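Side-chain contacts in uncharacterized protein (Magnetospirillum magneticum AMB-1, PDB 5MU5), which probably transfers sugar onto flagellin as a Maf-family glycosyltransferase and is involved in the formation of bacterial flagella: residues 39-42 / 46-49; 55-60 / 132-137. One frame throughout, in Å; residues are numbered along the deposited sequence.

Contact 1. Residues 39-42 / 46-49; sequences LVVN and DLDV
With its CG between the backbone N and the carbonyl carbon (chi1 73°), Asn42 folds its amide back over Asp46, just ahead of the returning strand, where OD1 accepts Asp46 N at 2.9 Å. The N-H comes from above the amide plane, well off a straight line. A straighter bond runs beside it, Asn42 N to Asp46 O at 2.9 Å (175°), so one residue grips Asp46 through both side chain and backbone and closes the three-residue turn of the hairpin. Further along, Val40 and Asp48 form the hydrogen-bonded antiparallel pair: Val40 N gives to Asp48 O at 2.8 Å, and Asp48 N to Val40 O at 2.7 Å. Leu39, its CG opposite the backbone N (chi1 -173°), lays CD1 against Asp48 O at 3.4 Å. On the same face Leu47 CD2 touches Val41 CG2 at 3.9 Å, and Leu39 and Val49 continue the apolar surface against helix 154-160. Val40 and Asp48 occupy the other face. There the buried Asp48 carboxylate takes Val49 N on OD1 at 2.7 Å, with Tyr57 N as a further donor; these backbone N-H groups would probably stabilise it as an anion inside the fold.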
loop_
_atom_site.group_PDB
_atom_site.type_symbol
_atom_site.label_atom_id
_atom_site.label_comp_id
_atom_site.label_asym_id
_atom_site.label_seq_id
_atom_site.Cartn_x
_atom_site.Cartn_y
_atom_site.Cartn_z
ATOM N N LEU A 39 -5.993 -36.862 -20.576
ATOM C CA LEU A 39 -4.809 -36.505 -21.334
ATOM C C LEU A 39 -4.751 -37.501 -22.471
ATOM O O LEU A 39 -4.685 -38.699 -22.222
ATOM C CB LEU A 39 -3.552 -36.606 -20.473
ATOM C CG LEU A 39 -2.272 -36.084 -21.134
ATOM C CD1 LEU A 39 -2.374 -34.590 -21.356
ATOM C CD2 LEU A 39 -1.041 -36.416 -20.305
ATOM N N VAL A 40 -4.797 -37.016 -23.710
ATOM C CA VAL A 40 -4.794 -37.888 -24.884
ATOM C C VAL A 40 -3.796 -37.407 -25.935
ATOM O O VAL A 40 -3.412 -36.242 -25.940
ATOM C CB VAL A 40 -6.204 -37.988 -25.521
ATOM C CG1 VAL A 40 -7.232 -38.417 -24.482
ATOM C CG2 VAL A 40 -6.629 -36.672 -26.157
ATOM N N VAL A 41 -3.368 -38.319 -26.804
ATOM C CA VAL A 41 -2.506 -37.974 -27.928
ATOM C C VAL A 41 -3.410 -37.607 -29.104
ATOM O O VAL A 41 -4.255 -38.411 -29.496
ATOM C CB VAL A 41 -1.606 -39.152 -28.346
ATOM C CG1 VAL A 41 -0.793 -38.779 -29.573
ATOM C CG2 VAL A 41 -0.685 -39.564 -27.207
ATOM N N ASN A 42 -3.250 -36.399 -29.651
ATOM C CA ASN A 42 -4.071 -35.965 -30.795
ATOM C C ASN A 42 -3.488 -36.471 -32.126
ATOM O O ASN A 42 -2.467 -37.158 -32.129
ATOM C CB ASN A 42 -4.282 -34.438 -30.794
ATOM C CG ASN A 42 -3.044 -33.661 -31.191
ATOM O OD1 ASN A 42 -2.012 -34.230 -31.512
ATOM N ND2 ASN A 42 -3.151 -32.344 -31.172
ATOM N N ASP A 46 0.676 -34.735 -30.614
ATOM C CA ASP A 46 0.941 -33.863 -29.472
ATOM C C ASP A 46 -0.012 -34.259 -28.368
ATOM O O ASP A 46 -1.139 -34.714 -28.639
ATOM C CB ASP A 46 0.679 -32.401 -29.822
ATOM C CG ASP A 46 1.399 -31.961 -31.071
ATOM O OD1 ASP A 46 2.622 -32.203 -31.153
ATOM O OD2 ASP A 46 0.735 -31.373 -31.958
ATOM N N LEU A 47 0.429 -34.094 -27.128
ATOM C CA LEU A 47 -0.440 -34.395 -26.007
ATOM C C LEU A 47 -1.486 -33.288 -25.925
ATOM O O LEU A 47 -1.181 -32.127 -26.186
ATOM C CB LEU A 47 0.347 -34.520 -24.703
ATOM C CG LEU A 47 1.169 -35.805 -24.558
ATOM C CD1 LEU A 47 2.066 -35.695 -23.336
ATOM C CD2 LEU A 47 0.271 -37.036 -24.458
ATOM N N ASP A 48 -2.715 -33.665 -25.578
ATOM C CA ASP A 48 -3.830 -32.734 -25.526
ATOM C C ASP A 48 -4.760 -33.122 -24.382
ATOM O O ASP A 48 -4.673 -34.229 -23.862
ATOM C CB ASP A 48 -4.578 -32.746 -26.871
ATOM C CG ASP A 48 -5.384 -31.467 -27.126
ATOM O OD1 ASP A 48 -5.589 -30.660 -26.190
ATOM O OD2 ASP A 48 -5.811 -31.238 -28.283
ATOM N N VAL A 49 -5.622 -32.195 -23.976
ATOM C CA VAL A 49 -6.610 -32.431 -22.921
ATOM C C VAL A 49 -8.021 -32.464 -23.506
ATOM O O VAL A 49 -8.506 -31.470 -24.046
ATOM C CB VAL A 49 -6.533 -31.364 -21.828
ATOM C CG1 VAL A 49 -7.515 -31.671 -20.713
ATOM C CG2 VAL A 49 -5.122 -31.293 -21.267
#

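Contact 2. Residues 55-60 / 132-137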
loop_
_atom_site.group_PDB
_atom_site.type_symbol
_atom_site.label_atom_id
_atom_site.label_comp_id
_atom_site.label_asym_id
_atom_site.label_seq_id
_atom_site.Cartn_x
_atom_site.Cartn_y
_atom_site.Cartn_z
ATOM N N PHE A 55 -11.372 -30.323 -27.107
ATOM C CA PHE A 55 -9.928 -30.392 -26.953
ATOM C C PHE A 55 -9.370 -29.020 -26.610
ATOM O O PHE A 55 -9.802 -28.020 -27.160
ATOM C CB PHE A 55 -9.303 -30.918 -28.241
ATOM C CG PHE A 55 -9.565 -32.379 -28.485
ATOM C CD1 PHE A 55 -10.860 -32.846 -28.688
ATOM C CD2 PHE A 55 -8.517 -33.292 -28.519
ATOM C CE1 PHE A 55 -11.105 -34.194 -28.908
ATOM C CE2 PHE A 55 -8.754 -34.642 -28.746
ATOM C CZ PHE A 55 -10.049 -35.093 -28.940
ATOM N N LEU A 56 -8.414 -28.975 -25.690
ATOM C CA LEU A 56 -7.788 -27.717 -25.313
ATOM C C LEU A 56 -7.077 -27.115 -26.515
ATOM O O LEU A 56 -7.351 -25.993 -26.887
ATOM C CB LEU A 56 -6.813 -27.913 -24.141
ATOM C CG LEU A 56 -5.930 -26.711 -23.762
ATOM C CD1 LEU A 56 -6.767 -25.483 -23.475
ATOM C CD2 LEU A 56 -5.081 -27.038 -22.541
ATOM N N TYR A 57 -6.188 -27.883 -27.133
ATOM C CA TYR A 57 -5.422 -27.395 -28.264
ATOM C C TYR A 57 -6.058 -27.710 -29.617
ATOM O O TYR A 57 -6.098 -26.862 -30.496
ATOM C CB TYR A 57 -3.992 -27.933 -28.174
ATOM C CG TYR A 57 -3.276 -27.373 -26.966
ATOM C CD1 TYR A 57 -2.805 -26.061 -26.968
ATOM C CD2 TYR A 57 -3.098 -28.135 -25.815
ATOM C CE1 TYR A 57 -2.178 -25.523 -25.865
ATOM C CE2 TYR A 57 -2.454 -27.612 -24.709
ATOM C CZ TYR A 57 -2.003 -26.300 -24.740
ATOM O OH TYR A 57 -1.379 -25.770 -23.652
ATOM N N GLY A 58 -6.563 -28.923 -29.792
ATOM C CA GLY A 58 -7.119 -29.327 -31.088
ATOM C C GLY A 58 -5.990 -29.488 -32.091
ATOM O O GLY A 58 -4.819 -29.309 -31.735
ATOM N N PRO A 59 -6.321 -29.803 -33.361
ATOM C CA PRO A 59 -5.236 -30.017 -34.328
ATOM C C PRO A 59 -4.494 -28.717 -34.638
ATOM O O PRO A 59 -5.120 -27.685 -34.880
ATOM C CB PRO A 59 -5.966 -30.550 -35.566
ATOM C CG PRO A 59 -7.327 -29.947 -35.476
ATOM C CD PRO A 59 -7.651 -29.886 -33.999
ATOM N N GLY A 60 -3.165 -28.771 -34.593
ATOM C CA GLY A 60 -2.331 -27.587 -34.795
ATOM C C GLY A 60 -2.376 -26.554 -33.665
ATOM O O GLY A 60 -1.885 -25.449 -33.832
ATOM N N GLY A 132 1.399 -26.102 -21.018
ATOM C CA GLY A 132 2.678 -25.432 -20.838
ATOM C C GLY A 132 3.641 -25.459 -21.996
ATOM O O GLY A 132 4.819 -25.171 -21.821
ATOM N N TYR A 133 3.157 -25.788 -23.186
ATOM C CA TYR A 133 3.996 -25.768 -24.389
ATOM C C TYR A 133 4.689 -24.395 -24.612
ATOM O O TYR A 133 5.799 -24.331 -25.124
ATOM C CB TYR A 133 3.161 -26.132 -25.618
ATOM C CG TYR A 133 2.627 -27.553 -25.630
ATOM C CD1 TYR A 133 3.484 -28.632 -25.440
ATOM C CD2 TYR A 133 1.282 -27.817 -25.873
ATOM C CE1 TYR A 133 3.022 -29.934 -25.466
ATOM C CE2 TYR A 133 0.805 -29.117 -25.910
ATOM C CZ TYR A 133 1.687 -30.175 -25.699
ATOM O OH TYR A 133 1.259 -31.483 -25.723
ATOM N N GLN A 134 4.046 -23.303 -24.215
ATOM C CA GLN A 134 4.648 -21.972 -24.354
ATOM C C GLN A 134 5.862 -21.721 -23.461
ATOM O O GLN A 134 6.763 -20.984 -23.852
ATOM C CB GLN A 134 3.600 -20.853 -24.119
ATOM C CG GLN A 134 3.009 -20.738 -22.705
ATOM C CD GLN A 134 1.917 -21.765 -22.395
ATOM O OE1 GLN A 134 1.598 -22.611 -23.219
ATOM N NE2 GLN A 134 1.350 -21.689 -21.203
ATOM N N LEU A 135 5.905 -22.347 -22.286
ATOM C CA LEU A 135 6.941 -22.048 -21.261
ATOM C C LEU A 135 8.402 -22.119 -21.671
ATOM O O LEU A 135 9.130 -21.165 -21.465
ATOM C CB LEU A 135 6.744 -22.893 -19.995
ATOM C CG LEU A 135 5.604 -22.479 -19.083
ATOM C CD1 LEU A 135 5.557 -23.429 -17.896
ATOM C CD2 LEU A 135 5.746 -21.043 -18.605
ATOM N N PRO A 136 8.851 -23.252 -22.218
ATOM C CA PRO A 136 10.243 -23.285 -22.634
ATOM C C PRO A 136 10.628 -22.057 -23.438
ATOM O O PRO A 136 11.640 -21.438 -23.158
ATOM C CB PRO A 136 10.319 -24.528 -23.524
ATOM C CG PRO A 136 9.189 -25.400 -23.105
ATOM C CD PRO A 136 8.143 -24.521 -22.492
ATOM N N ILE A 137 9.806 -21.698 -24.417
ATOM C CA ILE A 137 10.100 -20.572 -25.315
ATOM C C ILE A 137 10.131 -19.217 -24.595
ATOM O O ILE A 137 11.064 -18.448 -24.774
ATOM C CB ILE A 137 9.092 -20.510 -26.490
ATOM C CG1 ILE A 137 9.201 -21.778 -27.345
ATOM C CG2 ILE A 137 9.347 -19.275 -27.359
ATOM C CD1 ILE A 137 8.036 -22.008 -28.291
#
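This is a buried aromatic contact between the loop following strand 54-55 and the start of helix 134-142, carried by Tyr57 and Tyr133. The rings lie obliquely, their planes 59° apart and their centroids 5.2 Å from each other. Tyr133 brings its CD2-CE2 side over one face of Tyr57, with CE2 meeting Tyr57 CE2 at 3.8 Å and CD2 meeting Tyr57 CZ at 3.8 Å. Leu56 CG lies over the opposite face, toward its rim, leaving the ring between a leucine and a second ring. Turned away from its own carbonyl carbon (chi1 -65°), the Tyr57 ring reaches across to the loop leading into the helix, where its OH is hydrogen-bonded to Leu131 N. Gln134 fixes its amide through NE2 to Leu129 O, while its buried OE1 has no partner in the model. Replacing Tyr57 by an alanine is likely to leave Leu131 N without this bond and to open a gap between Leu56 and the Tyr133 ring. Gly132, with positive phi, turns the chain into the helix, and its O accepts Leu135 N at 3.1 Å. Helix 134-142 links the neighbouring parallel strands 123-127 and 146-150, the beta-alpha-beta crossover of a Rossmann-like sheet.

Contact 1 closes before contact 2 opens along the chain, and their centres lie 10 Å apart in the N-terminal part of the Maf protein. Contact 1 is the hairpin of strands 38-41 and 47-51; strand 54-55 completes this small antiparallel sheet and leads straight into the loop of contact 2. Two polar links tie them: Tyr133 OH lies 2.6 Å from Leu47 O, a probable hydrogen bond, and Asp48 OD2 similarly holds Gly58 N at 2.9 Å. Tyr133 thus joins the hairpin directly to helix 134-142, which connects two strands of the four-stranded parallel sheet. Contact 1 builds the peripheral antiparallel sheet, far from the centre of the chain; contact 2 and the Tyr133 link join it to the alpha/beta part.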